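Local coordinates for excinuclease ABC, subunit A. (Deinococcus radiodurans, PDB 2VF7), which probably takes part in DNA damage recognition and repair as a zinc-containing, DNA-binding ATPase of the ABC superfamily, at residues T584-V589 and G752-L757; G501-N506 and Q542-A547. The protein carries 1 engineered substitution. All coordinates share one frame; numbering follows the deposited sequence.

Contact 1. Residues T584-V589 and G752-L757; sequences TRLVRV and GTVYVL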
ATOM      1  N   THR A 584     -15.120 -37.563  34.063  1.00 62.95           N
ATOM      2  CA  THR A 584     -15.351 -38.340  32.854  1.00 63.25           C
ATOM      3  C   THR A 584     -14.809 -37.612  31.628  1.00 63.43           C
ATOM      4  O   THR A 584     -14.048 -38.179  30.836  1.00 63.68           O
ATOM      5  CB  THR A 584     -16.858 -38.601  32.667  1.00 63.17           C
ATOM      6  OG1 THR A 584     -17.366 -39.285  33.820  1.00 63.11           O
ATOM      7  CG2 THR A 584     -17.118 -39.441  31.419  1.00 63.60           C
ATOM      8  N   ARG A 585     -15.214 -36.357  31.480  1.00 63.52           N
ATOM      9  CA  ARG A 585     -14.814 -35.542  30.347  1.00 63.50           C
ATOM     10  C   ARG A 585     -14.102 -34.261  30.763  1.00 63.21           C
ATOM     11  O   ARG A 585     -14.360 -33.703  31.830  1.00 63.14           O
ATOM     12  CB  ARG A 585     -16.032 -35.161  29.517  1.00 63.53           C
ATOM     13  CG  ARG A 585     -16.621 -36.278  28.709  1.00 64.81           C
ATOM     14  CD  ARG A 585     -17.265 -35.705  27.456  1.00 66.81           C
ATOM     15  NE  ARG A 585     -18.169 -34.591  27.752  1.00 67.79           N
ATOM     16  CZ  ARG A 585     -18.458 -33.609  26.901  1.00 68.90           C
ATOM     17  NH1 ARG A 585     -17.906 -33.580  25.693  1.00 69.29           N
ATOM     18  NH2 ARG A 585     -19.291 -32.642  27.265  1.00 69.44           N
ATOM     19  N   LEU A 586     -13.197 -33.829  29.890  1.00 62.88           N
ATOM     20  CA  LEU A 586     -12.609 -32.508  29.903  1.00 62.66           C
ATOM     21  C   LEU A 586     -13.265 -31.747  28.760  1.00 62.61           C
ATOM     22  O   LEU A 586     -13.349 -32.238  27.638  1.00 62.25           O
ATOM     23  CB  LEU A 586     -11.092 -32.631  29.682  1.00 62.69           C
ATOM     24  CG  LEU A 586     -10.066 -31.492  29.540  1.00 62.27           C
ATOM     25  CD1 LEU A 586     -10.051 -30.889  28.150  1.00 62.85           C
ATOM     26  CD2 LEU A 586     -10.195 -30.414  30.608  1.00 62.42           C
ATOM     27  N   VAL A 587     -13.756 -30.554  29.058  1.00 62.93           N
ATOM     28  CA  VAL A 587     -14.228 -29.637  28.026  1.00 62.78           C
ATOM     29  C   VAL A 587     -13.530 -28.299  28.229  1.00 62.79           C
ATOM     30  O   VAL A 587     -13.685 -27.679  29.272  1.00 62.62           O
ATOM     31  CB  VAL A 587     -15.759 -29.452  28.081  1.00 62.55           C
ATOM     32  CG1 VAL A 587     -16.180 -28.239  27.268  1.00 62.66           C
ATOM     33  CG2 VAL A 587     -16.453 -30.696  27.581  1.00 62.14           C
ATOM     34  N   ARG A 588     -12.743 -27.867  27.251  1.00 62.99           N
ATOM     35  CA  ARG A 588     -12.114 -26.566  27.360  1.00 64.06           C
ATOM     36  C   ARG A 588     -12.814 -25.560  26.455  1.00 64.12           C
ATOM     37  O   ARG A 588     -13.149 -25.865  25.316  1.00 64.00           O
ATOM     38  CB  ARG A 588     -10.598 -26.632  27.107  1.00 64.21           C
ATOM     39  CG  ARG A 588     -10.142 -26.365  25.669  1.00 66.46           C
ATOM     40  CD  ARG A 588      -8.734 -25.773  25.629  1.00 68.20           C
ATOM     41  NE  ARG A 588      -8.638 -24.566  26.450  1.00 70.01           N
ATOM     42  CZ  ARG A 588      -7.642 -23.684  26.393  1.00 71.10           C
ATOM     43  NH1 ARG A 588      -6.632 -23.855  25.542  1.00 70.29           N
ATOM     44  NH2 ARG A 588      -7.667 -22.620  27.196  1.00 71.01           N
ATOM     45  N   VAL A 589     -13.047 -24.366  26.983  1.00 64.51           N
ATOM     46  CA  VAL A 589     -13.684 -23.303  26.222  1.00 65.13           C
ATOM     47  C   VAL A 589     -12.714 -22.136  26.054  1.00 65.59           C
ATOM     48  O   VAL A 589     -12.441 -21.379  26.990  1.00 65.72           O
ATOM     49  CB  VAL A 589     -15.033 -22.866  26.849  1.00 65.09           C
ATOM     50  CG1 VAL A 589     -15.675 -21.775  26.037  1.00 64.75           C
ATOM     51  CG2 VAL A 589     -15.976 -24.060  26.938  1.00 65.62           C
ATOM     52  N   GLY A 752     -19.947 -35.000  35.816  1.00 62.34           N
ATOM     53  CA  GLY A 752     -18.801 -35.757  35.315  1.00 61.55           C
ATOM     54  C   GLY A 752     -17.821 -34.990  34.440  1.00 60.92           C
ATOM     55  O   GLY A 752     -16.656 -35.380  34.320  1.00 61.00           O
ATOM     56  N   THR A 753     -18.281 -33.908  33.822  1.00 59.99           N
ATOM     57  CA  THR A 753     -17.401 -33.111  32.971  1.00 59.26           C
ATOM     58  C   THR A 753     -16.809 -31.910  33.717  1.00 58.90           C
ATOM     59  O   THR A 753     -17.516 -31.187  34.415  1.00 58.50           O
ATOM     60  CB  THR A 753     -18.047 -32.730  31.588  1.00 59.00           C
ATOM     61  OG1 THR A 753     -17.568 -31.451  31.153  1.00 59.76           O
ATOM     62  CG2 THR A 753     -19.560 -32.692  31.648  1.00 58.53           C
ATOM     63  N   VAL A 754     -15.501 -31.727  33.581  1.00 58.82           N
ATOM     64  CA  VAL A 754     -14.833 -30.526  34.080  1.00 58.90           C
ATOM     65  C   VAL A 754     -14.743 -29.517  32.938  1.00 58.60           C
ATOM     66  O   VAL A 754     -14.211 -29.829  31.861  1.00 58.87           O
ATOM     67  CB  VAL A 754     -13.426 -30.849  34.696  1.00 59.22           C
ATOM     68  CG1 VAL A 754     -12.532 -31.560  33.692  1.00 59.93           C
ATOM     69  CG2 VAL A 754     -12.732 -29.598  35.221  1.00 58.85           C
ATOM     70  N   TYR A 755     -15.306 -28.327  33.156  1.00 58.24           N
ATOM     71  CA  TYR A 755     -15.216 -27.242  32.178  1.00 57.52           C
ATOM     72  C   TYR A 755     -14.131 -26.273  32.588  1.00 57.57           C
ATOM     73  O   TYR A 755     -14.223 -25.666  33.656  1.00 57.39           O
ATOM     74  CB  TYR A 755     -16.541 -26.484  32.065  1.00 57.27           C
ATOM     75  CG  TYR A 755     -17.681 -27.295  31.508  1.00 57.00           C
ATOM     76  CD1 TYR A 755     -18.418 -28.136  32.332  1.00 56.90           C
ATOM     77  CD2 TYR A 755     -18.022 -27.230  30.158  1.00 56.92           C
ATOM     78  CE1 TYR A 755     -19.456 -28.890  31.842  1.00 56.83           C
ATOM     79  CE2 TYR A 755     -19.075 -27.989  29.650  1.00 56.72           C
ATOM     80  CZ  TYR A 755     -19.786 -28.815  30.511  1.00 56.66           C
ATOM     81  OH  TYR A 755     -20.827 -29.575  30.064  1.00 56.77           O
ATOM     82  N   VAL A 756     -13.112 -26.119  31.745  1.00 57.72           N
ATOM     83  CA  VAL A 756     -12.103 -25.090  31.979  1.00 58.18           C
ATOM     84  C   VAL A 756     -12.262 -23.894  31.026  1.00 58.81           C
ATOM     85  O   VAL A 756     -12.247 -24.025  29.801  1.00 58.12           O
ATOM     86  CB  VAL A 756     -10.651 -25.641  32.051  1.00 58.19           C
ATOM     87  CG1 VAL A 756     -10.605 -26.965  32.834  1.00 57.06           C
ATOM     88  CG2 VAL A 756     -10.069 -25.817  30.682  1.00 59.15           C
ATOM     89  N   LEU A 757     -12.427 -22.726  31.635  1.00 60.00           N
ATOM     90  CA  LEU A 757     -12.823 -21.509  30.945  1.00 61.24           C
ATOM     91  C   LEU A 757     -11.844 -20.357  31.239  1.00 62.42           C
ATOM     92  O   LEU A 757     -11.472 -20.105  32.392  1.00 62.42           O
ATOM     93  CB  LEU A 757     -14.233 -21.120  31.406  1.00 61.20           C
ATOM     94  CG  LEU A 757     -15.545 -21.796  30.955  1.00 61.59           C
ATOM     95  CD1 LEU A 757     -15.433 -23.260  30.599  1.00 62.58           C
ATOM     96  CD2 LEU A 757     -16.643 -21.610  32.011  1.00 61.18           C
TER
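Gly752 O faces Thr584 N and Arg585 N at the start of a parallel strand pair, and here one carbonyl serves two donors. Thr584 N makes the firm bond, at 2.7 Å, with its N-H directed almost straight at the oxygen (172°); Arg585 N adds a weak one. From there the ladder is regular: Val754 N donates to Arg585 O at 2.9 Å, Val587 N to Val754 O, Val756 N to Val587 O, and Val589 N to Val756 O, the last nearly linear at 175°. Arg585 O and Val587 O also receive a CA-H each, from Thr753 and Tyr755. The alternate residues Thr753, Tyr755 and Leu757 spend their backbone groups on strand 785-789 instead.

Side chains divide between two faces. On one, Leu586 CD2 reaches Val754 CG1 at 4.0 Å and Val756 CG1 just beyond, under helix 536-551. On the other, Tyr755 and Val587 lie side by side, ring atom CD2 being 3.6 Å from CG1 of the valine. With CG anti to its carbonyl carbon (chi1 -66°), the Tyr755 ring starts out beside Val587. Its hydroxyl bonds Glu744 O, while the Glu744 carboxylate forms a salt bridge with Arg585 NH2. Val587 CG2 sits 3.3 Å above the guanidinium plane, toward the rim. Thr753 OG1, over the rim of the tyrosine ring, is buried without a polar partner. An alanine in place of Tyr755 would probably leave Glu744 O without its hydroxyl mate and open a gap beside Val587. Such a pairing is typical of the mainly parallel core sheet of P-loop ATPases, with 753-758 in the position of the Walker B strand and 585-589 flanking it at the sheet's edge.

Contact 2. Residues G501-N506 and Q542-A547; sequences GWLELN and QALVDA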
ATOM      1  N   GLY A 501     -15.520 -33.615  45.699  1.00 55.61           N
ATOM      2  CA  GLY A 501     -14.219 -34.287  45.710  1.00 54.62           C
ATOM      3  C   GLY A 501     -13.089 -33.302  45.469  1.00 54.32           C
ATOM      4  O   GLY A 501     -13.314 -32.084  45.400  1.00 54.17           O
ATOM      5  N   TRP A 502     -11.869 -33.816  45.327  1.00 53.94           N
ATOM      6  CA  TRP A 502     -10.693 -32.954  45.150  1.00 53.78           C
ATOM      7  C   TRP A 502      -9.722 -33.474  44.095  1.00 53.90           C
ATOM      8  O   TRP A 502      -9.268 -34.618  44.175  1.00 54.04           O
ATOM      9  CB  TRP A 502      -9.958 -32.761  46.482  1.00 53.35           C
ATOM     10  CG  TRP A 502     -10.711 -31.937  47.488  1.00 53.23           C
ATOM     11  CD1 TRP A 502     -11.551 -32.399  48.465  1.00 52.97           C
ATOM     12  CD2 TRP A 502     -10.688 -30.510  47.622  1.00 52.76           C
ATOM     13  NE1 TRP A 502     -12.049 -31.349  49.199  1.00 53.17           N
ATOM     14  CE2 TRP A 502     -11.536 -30.176  48.704  1.00 53.45           C
ATOM     15  CE3 TRP A 502     -10.028 -29.480  46.940  1.00 53.16           C
ATOM     16  CZ2 TRP A 502     -11.746 -28.847  49.116  1.00 52.99           C
ATOM     17  CZ3 TRP A 502     -10.234 -28.156  47.359  1.00 52.44           C
ATOM     18  CH2 TRP A 502     -11.092 -27.858  48.429  1.00 52.21           C
ATOM     19  N   LEU A 503      -9.406 -32.621  43.122  1.00 53.86           N
ATOM     20  CA  LEU A 503      -8.478 -32.925  42.029  1.00 54.28           C
ATOM     21  C   LEU A 503      -7.101 -32.359  42.379  1.00 54.38           C
ATOM     22  O   LEU A 503      -6.973 -31.178  42.706  1.00 54.56           O
ATOM     23  CB  LEU A 503      -9.004 -32.296  40.722  1.00 54.38           C
ATOM     24  CG  LEU A 503      -8.747 -32.833  39.295  1.00 55.09           C
ATOM     25  CD1 LEU A 503      -7.872 -31.905  38.439  1.00 54.99           C
ATOM     26  CD2 LEU A 503      -8.246 -34.296  39.255  1.00 55.33           C
ATOM     27  N   GLU A 504      -6.076 -33.204  42.323  1.00 54.73           N
ATOM     28  CA  GLU A 504      -4.708 -32.793  42.671  1.00 54.92           C
ATOM     29  C   GLU A 504      -3.828 -32.640  41.423  1.00 54.63           C
ATOM     30  O   GLU A 504      -3.699 -33.569  40.613  1.00 54.30           O
ATOM     31  CB  GLU A 504      -4.069 -33.790  43.655  1.00 54.88           C
ATOM     32  CG  GLU A 504      -4.823 -33.964  44.988  1.00 55.35           C
ATOM     33  CD  GLU A 504      -4.141 -34.939  45.953  1.00 56.44           C
ATOM     34  OE1 GLU A 504      -3.209 -35.665  45.524  1.00 58.36           O
ATOM     35  OE2 GLU A 504      -4.539 -34.987  47.150  1.00 58.52           O
ATOM     36  N   LEU A 505      -3.253 -31.448  41.266  1.00 54.59           N
ATOM     37  CA  LEU A 505      -2.247 -31.178  40.236  1.00 54.36           C
ATOM     38  C   LEU A 505      -0.920 -30.888  40.951  1.00 54.48           C
ATOM     39  O   LEU A 505      -0.708 -29.793  41.492  1.00 54.08           O
ATOM     40  CB  LEU A 505      -2.663 -29.990  39.364  1.00 54.34           C
ATOM     41  CG  LEU A 505      -2.525 -29.960  37.831  1.00 53.89           C
ATOM     42  CD1 LEU A 505      -2.617 -28.529  37.365  1.00 53.73           C
ATOM     43  CD2 LEU A 505      -1.247 -30.575  37.299  1.00 53.94           C
ATOM     44  N   ASN A 506      -0.051 -31.898  40.969  1.00 54.54           N
ATOM     45  CA  ASN A 506       1.218 -31.853  41.683  1.00 54.52           C
ATOM     46  C   ASN A 506       2.427 -31.774  40.745  1.00 54.75           C
ATOM     47  O   ASN A 506       2.403 -32.313  39.633  1.00 54.52           O
ATOM     48  CB  ASN A 506       1.348 -33.085  42.587  1.00 54.53           C
ATOM     49  CG  ASN A 506       0.190 -33.223  43.571  1.00 54.60           C
ATOM     50  OD1 ASN A 506      -0.048 -32.339  44.403  1.00 55.10           O
ATOM     51  ND2 ASN A 506      -0.531 -34.338  43.484  1.00 52.96           N
ATOM     52  N   GLN A 542      -2.790 -24.039  30.281  1.00 56.78           N
ATOM     53  CA  GLN A 542      -1.696 -24.869  29.786  1.00 56.99           C
ATOM     54  C   GLN A 542      -1.516 -26.157  30.585  1.00 57.09           C
ATOM     55  O   GLN A 542      -1.758 -27.228  30.065  1.00 57.48           O
ATOM     56  CB  GLN A 542      -0.402 -24.058  29.673  1.00 57.04           C
ATOM     57  CG  GLN A 542      -0.557 -22.811  28.779  1.00 56.78           C
ATOM     58  CD  GLN A 542       0.664 -21.907  28.803  1.00 57.08           C
ATOM     59  OE1 GLN A 542       1.807 -22.387  28.814  1.00 58.46           O
ATOM     60  NE2 GLN A 542       0.433 -20.593  28.802  1.00 55.19           N
ATOM     61  N   ALA A 543      -1.128 -26.060  31.851  1.00 57.72           N
ATOM     62  CA  ALA A 543      -0.764 -27.247  32.643  1.00 57.90           C
ATOM     63  C   ALA A 543      -1.924 -28.172  32.978  1.00 58.21           C
ATOM     64  O   ALA A 543      -1.837 -29.378  32.753  1.00 58.56           O
ATOM     65  CB  ALA A 543      -0.026 -26.846  33.922  1.00 57.83           C
ATOM     66  N   LEU A 544      -3.003 -27.623  33.525  1.00 58.66           N
ATOM     67  CA  LEU A 544      -4.138 -28.451  33.895  1.00 59.02           C
ATOM     68  C   LEU A 544      -4.634 -29.197  32.669  1.00 59.57           C
ATOM     69  O   LEU A 544      -4.568 -30.419  32.623  1.00 59.55           O
ATOM     70  CB  LEU A 544      -5.268 -27.623  34.515  1.00 59.16           C
ATOM     71  CG  LEU A 544      -6.512 -28.422  34.946  1.00 58.90           C
ATOM     72  CD1 LEU A 544      -6.148 -29.529  35.924  1.00 58.25           C
ATOM     73  CD2 LEU A 544      -7.567 -27.534  35.557  1.00 58.53           C
ATOM     74  N   VAL A 545      -5.083 -28.443  31.669  1.00 59.96           N
ATOM     75  CA  VAL A 545      -5.711 -28.984  30.464  1.00 60.35           C
ATOM     76  C   VAL A 545      -4.923 -30.119  29.801  1.00 60.81           C
ATOM     77  O   VAL A 545      -5.485 -31.180  29.516  1.00 61.07           O
ATOM     78  CB  VAL A 545      -6.024 -27.853  29.444  1.00 60.10           C
ATOM     79  CG1 VAL A 545      -6.393 -28.417  28.083  1.00 60.74           C
ATOM     80  CG2 VAL A 545      -7.144 -26.991  29.960  1.00 59.92           C
ATOM     81  N   ASP A 546      -3.635 -29.920  29.546  1.00 61.21           N
ATOM     82  CA  ASP A 546      -2.874 -31.023  28.974  1.00 61.87           C
ATOM     83  C   ASP A 546      -2.143 -31.844  30.028  1.00 62.37           C
ATOM     84  O   ASP A 546      -1.029 -32.319  29.817  1.00 63.00           O
ATOM     85  CB  ASP A 546      -2.003 -30.619  27.766  1.00 62.09           C
ATOM     86  CG  ASP A 546      -1.167 -29.378  28.008  1.00 61.96           C
ATOM     87  OD1 ASP A 546      -0.183 -29.475  28.780  1.00 60.83           O
ATOM     88  OD2 ASP A 546      -1.477 -28.328  27.384  1.00 59.68           O
ATOM     89  N   ALA A 547      -2.795 -31.998  31.174  1.00 62.64           N
ATOM     90  CA  ALA A 547      -2.506 -33.096  32.080  1.00 62.87           C
ATOM     91  C   ALA A 547      -3.674 -34.069  31.977  1.00 63.02           C
ATOM     92  O   ALA A 547      -3.466 -35.266  31.796  1.00 63.09           O
ATOM     93  CB  ALA A 547      -2.312 -32.608  33.516  1.00 62.76           C
TER
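Leu544 holds CG anti to its backbone N, and a chi2 of 56° then sets CD1 where it meets two leucines of strand 502-510 at once. Leu503 answers with CG likewise anti to N, though at -151° it is swung well away from the ideal stagger. This is the familiar packing of an ABC ATPase in which the antiparallel beta subdomain lies against the helix that follows the P-loop, here helix 536-551. The axes of the two short segments approach to 10.1 Å at 113°, too far apart for the backbones to meet, and no hydrogen bond joins them; side chains alone bridge the distance.

Leu544 CD1 is the shared atom, 3.9 Å from Leu503 CD1 and also 3.9 Å from Leu505 CD1. In both pairs the side chains cross obliquely, and it is the methyls that meet. Leu505 goes deeper than Leu503, passing its CD1 over the helix backbone and the root of the Leu544 side chain. The same branch lies at the margin of contact with the Ala543 carbonyl carbon, in a turn of the helix that is wound more widely, as in a pi-helix. Val518 and Phe520 from strand 516-521 and Leu576 from strand 575-578 extend this buried apolar layer around the strand. Gln542, one residue before Ala543, touches the bound ADP. The two methyls of Leu505 divide the helix between them: CD1 lies 3.8 Å from Leu544 CA, while CD2 faces the next turn, 4.4 Å from Ala547 CB.

In the fold
Helix 536-551 joins the two contacts, whose centres are 12 Å apart. In contact 2 it receives leucines from the antiparallel sheet; another part of its surface rests on contact 1, where Val756 CG1 is 4.1 Å from Leu544 CD2 and the Val756 and Val545 side chains also touch. Leu544 thus packs against both sheets. The same helix leads back to the P-loop. Gln542 of contact 2 touches ADP, and the Ala543 side chain is about 9 Å from the nucleotide; in contact 1 the Arg588 side chain stays about 10 Å from ADP and about 7 Å from the side chain of the ADP-binding Ser537. Contact 2 reaches the nucleotide through Gln542, and contact 1 stays a shell further out.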